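PDB 2QS8: Xaa-Pro Dipeptidase from Alteromonas macleodii, which probably acts as a metal-dependent dipeptidase or carboxypeptidase of the amidohydrolase superfamily, removing the C-terminal residue from short peptides. Local coordinates for residues A[26-30]-A[40-45]; A[63-68]-A[358-363]; A[120-124]-A[136-140]; A[213-219]-A[244-250]; A[351-355]-A[390-394]. All coordinates share one frame; numbering follows the deposited sequence.

Interaction 1. Residues A[26-30]-A[40-45]; sequences SRISI and IKKGFI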
# COMPACT_ATOMS: atom_id res chain seq x y z
N SER A 26 39.62 46.24 10.61
CA SER A 26 40.66 46.33 11.63
C SER A 26 40.20 47.00 12.92
O SER A 26 39.44 47.96 12.89
CB SER A 26 41.87 47.09 11.09
OG SER A 26 42.43 46.44 9.97
N ARG A 27 40.69 46.49 14.04
CA ARG A 27 40.38 47.02 15.37
C ARG A 27 38.91 47.33 15.58
O ARG A 27 38.46 48.44 15.31
CB ARG A 27 41.22 48.29 15.62
CG ARG A 27 42.73 48.02 15.68
CD ARG A 27 43.54 49.30 15.88
NE ARG A 27 44.10 49.79 14.62
CZ ARG A 27 43.41 50.39 13.67
NH1 ARG A 27 42.11 50.60 13.82
NH2 ARG A 27 44.01 50.77 12.55
N ILE A 28 38.18 46.35 16.08
CA ILE A 28 36.75 46.53 16.34
C ILE A 28 36.37 46.07 17.74
O ILE A 28 36.99 45.17 18.30
CB ILE A 28 35.88 45.76 15.28
CG1 ILE A 28 35.72 46.61 14.02
CG2 ILE A 28 34.50 45.48 15.83
CD1 ILE A 28 36.87 46.57 13.08
N SER A 29 35.37 46.72 18.32
CA SER A 29 34.87 46.38 19.64
C SER A 29 33.50 45.74 19.52
O SER A 29 32.58 46.33 18.94
CB SER A 29 34.77 47.62 20.53
OG SER A 29 36.04 48.01 21.01
N ILE A 30 33.37 44.53 20.05
CA ILE A 30 32.11 43.81 20.01
C ILE A 30 31.59 43.72 21.44
O ILE A 30 32.34 43.34 22.34
CB ILE A 30 32.31 42.39 19.44
CG1 ILE A 30 33.01 42.47 18.09
CG2 ILE A 30 30.97 41.68 19.31
CD1 ILE A 30 33.48 41.14 17.55
N ILE A 40 28.53 47.16 18.28
CA ILE A 40 29.78 47.02 17.54
C ILE A 40 30.32 48.42 17.28
O ILE A 40 29.79 49.14 16.44
CB ILE A 40 29.55 46.32 16.19
CG1 ILE A 40 28.90 44.95 16.42
CG2 ILE A 40 30.87 46.17 15.45
CD1 ILE A 40 28.45 44.28 15.16
N LYS A 41 31.37 48.78 18.00
CA LYS A 41 31.97 50.10 17.84
C LYS A 41 33.38 50.01 17.28
O LYS A 41 34.08 49.02 17.48
CB LYS A 41 31.96 50.83 19.18
CG LYS A 41 30.55 51.10 19.70
CD LYS A 41 30.55 52.03 20.91
CE LYS A 41 29.13 52.49 21.24
NZ LYS A 41 28.48 53.14 20.06
N LYS A 42 33.79 51.05 16.56
CA LYS A 42 35.13 51.10 15.98
C LYS A 42 36.19 51.45 17.02
O LYS A 42 35.94 52.22 17.95
CB LYS A 42 35.18 52.10 14.83
CG LYS A 42 34.40 51.64 13.60
CD LYS A 42 34.45 52.70 12.51
CE LYS A 42 33.60 52.31 11.31
NZ LYS A 42 33.49 53.45 10.33
N GLY A 43 37.38 50.87 16.84
CA GLY A 43 38.47 51.11 17.76
C GLY A 43 38.32 50.28 19.02
O GLY A 43 37.33 49.56 19.19
N PHE A 44 39.30 50.37 19.91
CA PHE A 44 39.26 49.63 21.16
C PHE A 44 38.76 50.55 22.26
O PHE A 44 39.52 51.33 22.81
CB PHE A 44 40.66 49.11 21.50
CG PHE A 44 41.21 48.11 20.50
CD1 PHE A 44 42.59 48.00 20.30
CD2 PHE A 44 40.37 47.30 19.76
CE1 PHE A 44 43.11 47.10 19.38
CE2 PHE A 44 40.88 46.39 18.83
CZ PHE A 44 42.26 46.29 18.64
N ILE A 45 37.46 50.46 22.57
CA ILE A 45 36.88 51.29 23.61
C ILE A 45 37.34 50.83 24.98
O ILE A 45 37.85 49.72 25.14
CB ILE A 45 35.34 51.27 23.56
CG1 ILE A 45 34.81 49.84 23.71
CG2 ILE A 45 34.86 51.88 22.25
CD1 ILE A 45 33.28 49.78 23.78
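Ser29 fits tightly into the bend made by Gly43, Phe44 and Ile45. Its OG lies anti to its own carbonyl carbon (chi1 -78°), which turns the hydroxyl into this bend. There OG donates to Gly43 O at 2.7 Å, in the carbonyl plane and on a lone pair. The same OG accepts from Ile45 N at 3.2 Å, nearly straight. Without the hydroxyl, as in an alanine, Gly43 O and Ile45 N would probably lose their shared partner, and the bend could shift. The backbone is paired as closely. Ser29 N donates to Lys41 O at 2.8 Å, and Lys41 N returns a bond to Ser29 O at 2.9 Å. These are the antiparallel bonds of a beta hairpin, strands 28-33 and 36-42, and strand 9-16 pairs with the first of them. One further backbone bond, Gly43 N to Arg27 O at 3.1 Å, follows beyond the paired residues. On the other face Ile28 CG2 meets Ile40 CG2 at 3.7 Å. The rim is more exposed. Arg27 CB makes an off-centre CH-pi contact with the ring of Phe44, 4.1 Å from its centroid, and CG comes 3.5 Å from CZ. That ring also stacks with His12. The loose side is where the Arg27 guanidinium and the end of Lys41 lead away.

Interaction 2. Residues A[63-68]-A[358-363]; sequences PGLMDM and ATMETA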
# COMPACT_ATOMS: atom_id res chain seq x y z
N PRO A 63 32.55 34.92 12.69
CA PRO A 63 31.34 34.42 13.34
C PRO A 63 31.48 32.90 13.43
O PRO A 63 32.33 32.33 12.74
CB PRO A 63 30.22 34.88 12.41
CG PRO A 63 30.87 34.95 11.08
CD PRO A 63 32.26 35.46 11.35
N GLY A 64 30.70 32.26 14.29
CA GLY A 64 30.78 30.81 14.42
C GLY A 64 30.64 30.11 13.08
O GLY A 64 29.78 30.47 12.29
N LEU A 65 31.49 29.13 12.82
CA LEU A 65 31.44 28.40 11.55
C LEU A 65 30.35 27.31 11.53
O LEU A 65 29.97 26.78 12.57
CB LEU A 65 32.81 27.80 11.26
CG LEU A 65 33.95 28.83 11.20
CD1 LEU A 65 35.29 28.11 11.06
CD2 LEU A 65 33.72 29.79 10.04
N MSE A 66 29.87 26.99 10.33
CA MSE A 66 28.83 25.98 10.16
C MSE A 66 29.18 24.88 9.15
O MSE A 66 29.76 25.16 8.10
CB MSE A 66 27.53 26.65 9.73
CG MSE A 66 26.97 27.58 10.76
SE MSE A 66 25.19 28.23 10.24
CE MSE A 66 25.21 29.99 11.11
N ASP A 67 28.84 23.64 9.47
CA ASP A 67 29.11 22.50 8.59
C ASP A 67 27.74 21.88 8.28
O ASP A 67 27.09 21.33 9.15
CB ASP A 67 30.02 21.48 9.30
CG ASP A 67 30.59 20.45 8.34
OD1 ASP A 67 29.92 20.11 7.35
OD2 ASP A 67 31.72 19.97 8.59
N MSE A 68 27.32 21.98 7.02
CA MSE A 68 26.02 21.47 6.60
C MSE A 68 25.94 19.95 6.41
O MSE A 68 24.89 19.44 6.01
CB MSE A 68 25.62 22.11 5.27
CG MSE A 68 25.54 23.63 5.27
SE MSE A 68 24.16 24.14 6.55
CE MSE A 68 22.51 23.57 5.70
N ALA A 358 30.44 29.36 4.95
CA ALA A 358 30.32 28.59 6.19
C ALA A 358 29.72 29.45 7.30
O ALA A 358 29.68 29.03 8.46
CB ALA A 358 31.68 28.08 6.61
N THR A 359 29.27 30.64 6.94
CA THR A 359 28.67 31.56 7.90
C THR A 359 27.25 32.00 7.47
O THR A 359 26.26 31.49 7.99
CB THR A 359 29.57 32.81 8.12
OG1 THR A 359 30.01 33.32 6.85
CG2 THR A 359 30.78 32.45 8.94
N MSE A 360 27.17 32.92 6.52
CA MSE A 360 25.88 33.41 6.02
C MSE A 360 25.18 32.45 5.06
O MSE A 360 23.96 32.33 5.06
CB MSE A 360 26.06 34.78 5.33
CG MSE A 360 26.29 35.93 6.30
SE MSE A 360 24.74 35.96 7.50
CE MSE A 360 23.27 36.28 6.22
N GLU A 361 25.94 31.78 4.20
CA GLU A 361 25.31 30.85 3.26
C GLU A 361 24.71 29.65 3.98
O GLU A 361 23.61 29.20 3.65
CB GLU A 361 26.33 30.40 2.21
CG GLU A 361 26.73 31.53 1.28
CD GLU A 361 25.52 32.31 0.74
OE1 GLU A 361 24.85 31.80 -0.18
OE2 GLU A 361 25.24 33.41 1.25
N THR A 362 25.43 29.15 4.98
CA THR A 362 24.95 28.03 5.76
C THR A 362 23.75 28.46 6.58
O THR A 362 22.79 27.71 6.74
CB THR A 362 26.04 27.49 6.71
OG1 THR A 362 26.64 28.58 7.42
CG2 THR A 362 27.10 26.72 5.94
N ALA A 363 23.81 29.68 7.12
CA ALA A 363 22.71 30.21 7.93
C ALA A 363 21.41 30.31 7.13
O ALA A 363 20.33 30.10 7.67
CB ALA A 363 23.07 31.57 8.50
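Met66 N donates to Ala358 O at 2.8 Å, a bond that lies in the carbonyl plane but bends to 135° at the hydrogen. It ties strand 60-67, which leads into the metal ligands His69 and His71 of this TIM-barrel amidohydrolase, to the turn that opens helix 360-365. The other contacts are packing. Met66 is a selenomethionine, extended beyond CG, and it reaches across the start of the helix. Its CE ends 3.7 Å from Ala363 CB. Met68, also a selenomethionine, is bent at chi2 and chi3. It folds back and sets its CG 3.5 Å from Thr362 CG2. At the other end Pro63 CG presses on Thr359 CG2 at 3.3 Å, the two side chains crossing at about a right angle. Thr359 turns its methyl to the strand, while its OG1 bonds to Ile355 O in the preceding helix. Within the first turn of the helix two bonds meet at Thr359 O. It accepts from Ala363 N and from Thr362 OG1, both on the same face of its plane. Replacing Thr362 by a valine is likely to leave Thr359 O without its hydroxyl donor and to crowd Met66 with a methyl group. Thr362 OG1 itself sits snugly against Met66, 3.1 Å from CB and 3.2 Å from SE.

Interaction 3. Residues A[120-124]-A[136-140]; sequences AISLR and RIFAA
Helix 120-124 and strand 136-139 run roughly antiparallel, at 150° with axes 8.0 Å apart, and this brings Ala120 beside Ala139 and Arg124 beside Ile137. At one end two alanines meet. Ala120 CB lies 3.6 Å from Ala139 CB, and Ile121 adds its CG1 at 4.1 Å from the same Ala139 CB. At the other end Ile137 points toward the helix and divides its branches. CD1 reaches Leu123, 3.9 Å from CG, with the two side chains at about a right angle. CG2 turns to Ala120 and to the CB of Arg124. Arg124 joins the packing with its aliphatic part. Its CG is anti to the backbone N (chi1 172°), which carries CG and CD across Ile137 O, with CD 3.1 Å from that oxygen. That is a tight carbon-to-oxygen contact and not a hydrogen bond. The bend at chi3 (72°) then turns the guanidinium along the strand toward Ala139, where NH1 forms a salt bridge with Asp191 and also bonds to Gly189 O. Asp191 OD1 accepts from Ala139 N as well, so one carboxylate holds both the arginine and the strand. The contact belongs to a beta-alpha-beta unit of the barrel: strand 107-112 pairs in parallel with strand 136-139, Ile137 also rests on Val110, and helix 88-104 packs against Leu123.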
# COMPACT_ATOMS: atom_id res chain seq x y z
N ALA A 120 21.91 12.03 16.57
CA ALA A 120 21.97 13.49 16.55
C ALA A 120 20.76 14.13 17.26
O ALA A 120 20.90 15.15 17.95
CB ALA A 120 22.06 14.00 15.10
N ILE A 121 19.58 13.55 17.11
CA ILE A 121 18.40 14.11 17.76
C ILE A 121 18.59 14.11 19.28
O ILE A 121 18.34 15.12 19.95
CB ILE A 121 17.15 13.30 17.39
CG1 ILE A 121 16.77 13.59 15.93
CG2 ILE A 121 16.02 13.62 18.36
CD1 ILE A 121 15.79 12.59 15.35
N SER A 122 19.05 12.99 19.83
CA SER A 122 19.27 12.91 21.27
C SER A 122 20.41 13.83 21.73
O SER A 122 20.34 14.47 22.76
CB SER A 122 19.58 11.47 21.69
OG SER A 122 18.49 10.61 21.40
N LEU A 123 21.47 13.89 20.93
CA LEU A 123 22.61 14.72 21.28
C LEU A 123 22.20 16.20 21.28
O LEU A 123 22.54 16.95 22.20
CB LEU A 123 23.75 14.48 20.29
CG LEU A 123 25.10 15.09 20.66
CD1 LEU A 123 25.49 14.62 22.06
CD2 LEU A 123 26.15 14.69 19.63
N ARG A 124 21.44 16.58 20.25
CA ARG A 124 20.96 17.95 20.11
C ARG A 124 20.16 18.34 21.35
O ARG A 124 20.40 19.38 21.94
CB ARG A 124 20.05 18.08 18.88
CG ARG A 124 19.35 19.42 18.75
CD ARG A 124 18.15 19.32 17.82
NE ARG A 124 17.04 18.59 18.44
CZ ARG A 124 16.04 18.04 17.76
NH1 ARG A 124 15.99 18.12 16.44
NH2 ARG A 124 15.08 17.40 18.42
N ARG A 136 25.35 23.85 17.95
CA ARG A 136 23.90 23.87 17.79
C ARG A 136 23.68 22.81 16.72
O ARG A 136 24.26 22.89 15.63
CB ARG A 136 23.43 25.23 17.27
CG ARG A 136 23.59 26.38 18.26
CD ARG A 136 23.28 27.72 17.60
NE ARG A 136 23.72 28.83 18.44
CZ ARG A 136 23.09 29.25 19.54
NH1 ARG A 136 21.97 28.65 19.93
NH2 ARG A 136 23.59 30.24 20.25
N ILE A 137 22.87 21.81 17.02
CA ILE A 137 22.64 20.74 16.07
C ILE A 137 21.26 20.73 15.44
O ILE A 137 20.25 20.86 16.12
CB ILE A 137 22.85 19.35 16.73
CG1 ILE A 137 24.28 19.23 17.27
CG2 ILE A 137 22.55 18.24 15.71
CD1 ILE A 137 24.56 17.89 17.96
N PHE A 138 21.23 20.59 14.12
CA PHE A 138 20.00 20.50 13.36
C PHE A 138 20.11 19.14 12.68
O PHE A 138 20.96 18.92 11.80
CB PHE A 138 19.90 21.65 12.38
CG PHE A 138 19.73 22.98 13.06
CD1 PHE A 138 20.83 23.78 13.34
CD2 PHE A 138 18.47 23.44 13.44
CE1 PHE A 138 20.68 24.99 13.99
CE2 PHE A 138 18.31 24.67 14.09
CZ PHE A 138 19.43 25.44 14.37
N ALA A 139 19.25 18.22 13.11
CA ALA A 139 19.29 16.85 12.63
C ALA A 139 18.19 16.41 11.69
O ALA A 139 17.07 16.92 11.72
CB ALA A 139 19.35 15.92 13.83
N ALA A 140 18.53 15.43 10.87
CA ALA A 140 17.60 14.87 9.91
C ALA A 140 17.18 13.46 10.35
O ALA A 140 16.29 12.85 9.74
CB ALA A 140 18.25 14.81 8.54

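Interaction 4. Residues A[213-219]-A[244-250]; sequences FTQEEVD and RAIKAGV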
# COMPACT_ATOMS: atom_id res chain seq x y z
N PHE A 213 15.12 7.31 -6.65
CA PHE A 213 13.83 7.88 -6.28
C PHE A 213 13.14 8.22 -7.59
O PHE A 213 13.78 8.76 -8.51
CB PHE A 213 13.99 9.15 -5.44
CG PHE A 213 13.96 8.93 -3.95
CD1 PHE A 213 15.02 8.33 -3.28
CD2 PHE A 213 12.85 9.35 -3.21
CE1 PHE A 213 14.98 8.14 -1.90
CE2 PHE A 213 12.81 9.16 -1.82
CZ PHE A 213 13.87 8.55 -1.16
N THR A 214 11.86 7.90 -7.71
CA THR A 214 11.12 8.23 -8.92
C THR A 214 10.73 9.70 -8.73
O THR A 214 10.83 10.23 -7.63
CB THR A 214 9.83 7.40 -9.03
OG1 THR A 214 8.94 7.80 -7.99
CG2 THR A 214 10.12 5.88 -8.89
N GLN A 215 10.30 10.37 -9.80
CA GLN A 215 9.93 11.78 -9.68
C GLN A 215 8.76 11.89 -8.70
O GLN A 215 8.71 12.78 -7.86
CB GLN A 215 9.56 12.37 -11.04
CG GLN A 215 9.37 13.88 -11.00
CD GLN A 215 10.66 14.60 -10.61
OE1 GLN A 215 11.67 14.54 -11.32
NE2 GLN A 215 10.62 15.30 -9.48
N GLU A 216 7.82 10.96 -8.82
CA GLU A 216 6.66 10.93 -7.93
C GLU A 216 7.09 10.77 -6.46
O GLU A 216 6.55 11.41 -5.56
CB GLU A 216 5.73 9.78 -8.32
CG GLU A 216 4.60 9.49 -7.36
CD GLU A 216 3.77 8.28 -7.79
OE1 GLU A 216 4.36 7.21 -8.07
OE2 GLU A 216 2.52 8.38 -7.85
N GLU A 217 8.07 9.91 -6.21
CA GLU A 217 8.55 9.68 -4.86
C GLU A 217 9.29 10.90 -4.28
O GLU A 217 9.06 11.26 -3.12
CB GLU A 217 9.45 8.44 -4.80
CG GLU A 217 8.74 7.13 -5.17
CD GLU A 217 9.68 5.93 -5.24
OE1 GLU A 217 10.84 6.07 -5.68
OE2 GLU A 217 9.24 4.82 -4.88
N VAL A 218 10.16 11.53 -5.05
CA VAL A 218 10.88 12.68 -4.51
C VAL A 218 9.95 13.89 -4.40
O VAL A 218 10.12 14.73 -3.52
CB VAL A 218 12.17 13.02 -5.33
CG1 VAL A 218 11.85 13.33 -6.78
CG2 VAL A 218 12.88 14.19 -4.68
N ASP A 219 8.95 13.98 -5.28
CA ASP A 219 8.00 15.09 -5.18
C ASP A 219 7.28 14.92 -3.83
O ASP A 219 7.06 15.89 -3.10
CB ASP A 219 6.94 15.05 -6.31
CG ASP A 219 7.49 15.52 -7.66
OD1 ASP A 219 8.53 16.20 -7.67
OD2 ASP A 219 6.87 15.23 -8.70
N ARG A 244 15.93 15.14 -10.64
CA ARG A 244 14.57 14.84 -10.20
C ARG A 244 14.34 15.58 -8.88
O ARG A 244 13.26 16.10 -8.63
CB ARG A 244 14.37 13.33 -10.00
CG ARG A 244 14.51 12.51 -11.26
CD ARG A 244 14.17 11.03 -11.04
NE ARG A 244 14.32 10.26 -12.27
CZ ARG A 244 14.16 8.94 -12.37
NH1 ARG A 244 13.84 8.20 -11.31
NH2 ARG A 244 14.31 8.34 -13.55
N ALA A 245 15.39 15.64 -8.07
CA ALA A 245 15.32 16.31 -6.77
C ALA A 245 15.35 17.83 -6.89
O ALA A 245 14.63 18.52 -6.17
CB ALA A 245 16.47 15.82 -5.88
N ILE A 246 16.19 18.35 -7.78
CA ILE A 246 16.29 19.79 -7.98
C ILE A 246 14.95 20.30 -8.48
O ILE A 246 14.43 21.29 -7.97
CB ILE A 246 17.39 20.13 -9.00
CG1 ILE A 246 18.74 19.64 -8.48
CG2 ILE A 246 17.44 21.64 -9.24
CD1 ILE A 246 19.84 19.65 -9.51
N LYS A 247 14.39 19.62 -9.46
CA LYS A 247 13.09 20.02 -10.00
C LYS A 247 11.98 19.87 -8.98
O LYS A 247 10.98 20.58 -9.04
CB LYS A 247 12.76 19.20 -11.25
CG LYS A 247 13.55 19.61 -12.49
CD LYS A 247 13.07 18.91 -13.76
CE LYS A 247 13.50 17.46 -13.82
NZ LYS A 247 13.10 16.86 -15.13
N ALA A 248 12.14 18.95 -8.02
CA ALA A 248 11.11 18.74 -7.01
C ALA A 248 11.10 19.88 -6.00
O ALA A 248 10.09 20.11 -5.33
CB ALA A 248 11.32 17.40 -6.30
N GLY A 249 12.23 20.57 -5.88
CA GLY A 249 12.31 21.69 -4.96
C GLY A 249 13.06 21.48 -3.66
O GLY A 249 12.79 22.18 -2.68
N VAL A 250 13.99 20.54 -3.63
CA VAL A 250 14.74 20.29 -2.41
C VAL A 250 15.63 21.51 -2.10
O VAL A 250 15.90 22.32 -2.98
CB VAL A 250 15.59 19.00 -2.51
CG1 VAL A 250 14.69 17.83 -2.81
CG2 VAL A 250 16.64 19.13 -3.59
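Gln215 starts with CG anti to its backbone N (chi1 -171°) and bends at chi2 (62°), which swings its amide over to the backbone of Arg244. Arg244 in turn stays extended from CG to NE and runs back past Gln215 to the chain just ahead of helix 215-227. The amide of Gln215 works on both sides. NE2 donates to Arg244 O at 2.9 Å and to Asp219 OD1 at 2.9 Å, each acceptor close to the amide plane. OE1 rests on the arginine stem, 3.2 Å from Arg244 CB. The far end of Arg244 gives NH1 to Phe213 O at 2.9 Å, in the guanidinium plane. These two helices are successive outer helices of the TIM barrel, joined through strand 231-236, and here their axes cross at 46°. Between them Val218 CG2 is the apolar wedge, 3.9 Å from Ala248 CB and 4.1 Å from Ala245 CB. Asp219 OD1 also lies 3.3 Å from Ala248 CB. Thr214 and Glu217 form a capping box at the start of helix 215-227; Gly249 ends helix 239-248 in a Schellman motif. A second subunit adds charge partners at this edge. Arg244 NH2 pairs with Asp227 of that subunit, and Glu217 OE1 pairs with Arg183 of that subunit.

Interaction 5. Residues A[351-355]-A[390-394]; sequences AMKAI and PIEDI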
# COMPACT_ATOMS: atom_id res chain seq x y z
N ALA A 351 39.30 32.87 -0.70
CA ALA A 351 39.19 32.66 0.73
C ALA A 351 37.99 33.30 1.44
O ALA A 351 37.31 32.65 2.23
CB ALA A 351 40.47 33.11 1.41
N MSE A 352 37.72 34.58 1.17
CA MSE A 352 36.62 35.26 1.83
C MSE A 352 35.27 34.65 1.46
O MSE A 352 34.38 34.52 2.30
CB MSE A 352 36.64 36.76 1.49
CG MSE A 352 35.45 37.53 2.05
SE MSE A 352 35.42 37.42 4.01
CE MSE A 352 36.16 39.17 4.56
N LYS A 353 35.13 34.27 0.19
CA LYS A 353 33.89 33.67 -0.27
C LYS A 353 33.70 32.32 0.41
O LYS A 353 32.58 31.92 0.71
CB LYS A 353 33.92 33.48 -1.78
CG LYS A 353 32.79 34.21 -2.50
CD LYS A 353 32.78 35.72 -2.21
CE LYS A 353 31.68 36.43 -3.00
NZ LYS A 353 31.58 37.87 -2.65
N ALA A 354 34.81 31.64 0.68
CA ALA A 354 34.77 30.35 1.35
C ALA A 354 34.27 30.53 2.78
O ALA A 354 33.42 29.78 3.24
CB ALA A 354 36.15 29.71 1.34
N ILE A 355 34.80 31.53 3.48
CA ILE A 355 34.37 31.77 4.85
C ILE A 355 32.90 32.18 4.91
O ILE A 355 32.19 31.84 5.85
CB ILE A 355 35.22 32.85 5.53
CG1 ILE A 355 36.68 32.40 5.58
CG2 ILE A 355 34.71 33.12 6.93
CD1 ILE A 355 37.64 33.44 6.09
N PRO A 390 43.06 34.52 8.00
CA PRO A 390 42.44 33.46 7.20
C PRO A 390 42.38 33.78 5.71
O PRO A 390 42.42 32.87 4.88
CB PRO A 390 41.05 33.34 7.82
CG PRO A 390 41.29 33.72 9.24
CD PRO A 390 42.18 34.91 9.12
N ILE A 391 42.28 35.06 5.37
CA ILE A 391 42.20 35.48 3.97
C ILE A 391 43.50 35.23 3.20
O ILE A 391 43.47 35.02 1.98
CB ILE A 391 41.84 36.98 3.87
CG1 ILE A 391 40.56 37.27 4.65
CG2 ILE A 391 41.67 37.38 2.40
CD1 ILE A 391 39.36 36.47 4.20
N GLU A 392 44.63 35.24 3.90
CA GLU A 392 45.92 35.02 3.26
C GLU A 392 46.35 33.56 3.26
O GLU A 392 47.14 33.12 2.42
CB GLU A 392 47.00 35.86 3.94
CG GLU A 392 46.67 37.35 4.04
CD GLU A 392 47.87 38.19 4.48
OE1 GLU A 392 48.59 37.76 5.41
OE2 GLU A 392 48.07 39.28 3.91
N ASP A 393 45.84 32.80 4.22
CA ASP A 393 46.15 31.38 4.35
C ASP A 393 45.06 30.78 5.22
O ASP A 393 45.20 30.66 6.43
CB ASP A 393 47.53 31.20 4.99
CG ASP A 393 47.91 29.75 5.19
OD1 ASP A 393 47.35 28.88 4.48
OD2 ASP A 393 48.77 29.48 6.05
N ILE A 394 43.95 30.43 4.57
CA ILE A 394 42.79 29.87 5.24
C ILE A 394 43.07 28.61 6.04
O ILE A 394 42.28 28.24 6.91
CB ILE A 394 41.66 29.61 4.21
CG1 ILE A 394 40.31 29.54 4.94
CG2 ILE A 394 41.91 28.32 3.45
CD1 ILE A 394 39.12 29.66 4.00
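Pro390 brings the one ring of this contact, and it meets Ile355 at a corner: CB lies 3.8 Å from Ile355 CD1. No aromatic ring, amide or charged plane takes part. The rest is aliphatic packing of the loop 390-394 on one side of helix 351-357. Residues 390-392 have helical backbone angles without the regular bonds, and this turn sets Ile391 at the helix. Ile391 CD1 is set against the helix backbone, 3.8 Å from Met352 CA, and also touches Ile355 CD1. Met352, a selenomethionine, is bent so that SE comes within 4.1 Å of Ile391 CD1. Ile394, further along the loop, also reaches the helix. Its CG1 is anti to the backbone N (chi1 -159°), which brings CD1 within 4.0 Å of both Ala354 CB and Ile355 CG1. Ala351 is small enough to let the loop backbone approach, its CB 3.6 Å from Ile391 O. The loop links strands 383-386 and 400-405. Helix 339-346 packs on Ile394 through Phe341, Val342 and Val345, while strand 60-67 touches the contact through Leu62 on Ile355 and Thr60 on Pro390.

Overall arrangement
Interaction 2 is the most central contact and lies about 9 Å from the chain centre. The Met68 side chain is about 11 Å from the bound magnesium ion and about 13 Å from the bound methionine. Asp328 completes the metal site with His69 and His71. Interaction 5 adjoins interaction 2 in sequence, helix 351-357 running on to helix 360-365, with centres about 14 Å apart. Interaction 3 is about 16 Å from interaction 2, centre to centre, and reaches the same sheet. Interaction 1 reaches this sheet too, but in the outlying beta hairpin, its centre about 23 Å from that of interaction 2. Interaction 4 is on the opposite side of the chain's centre from interaction 1, their centres about 48 Å apart.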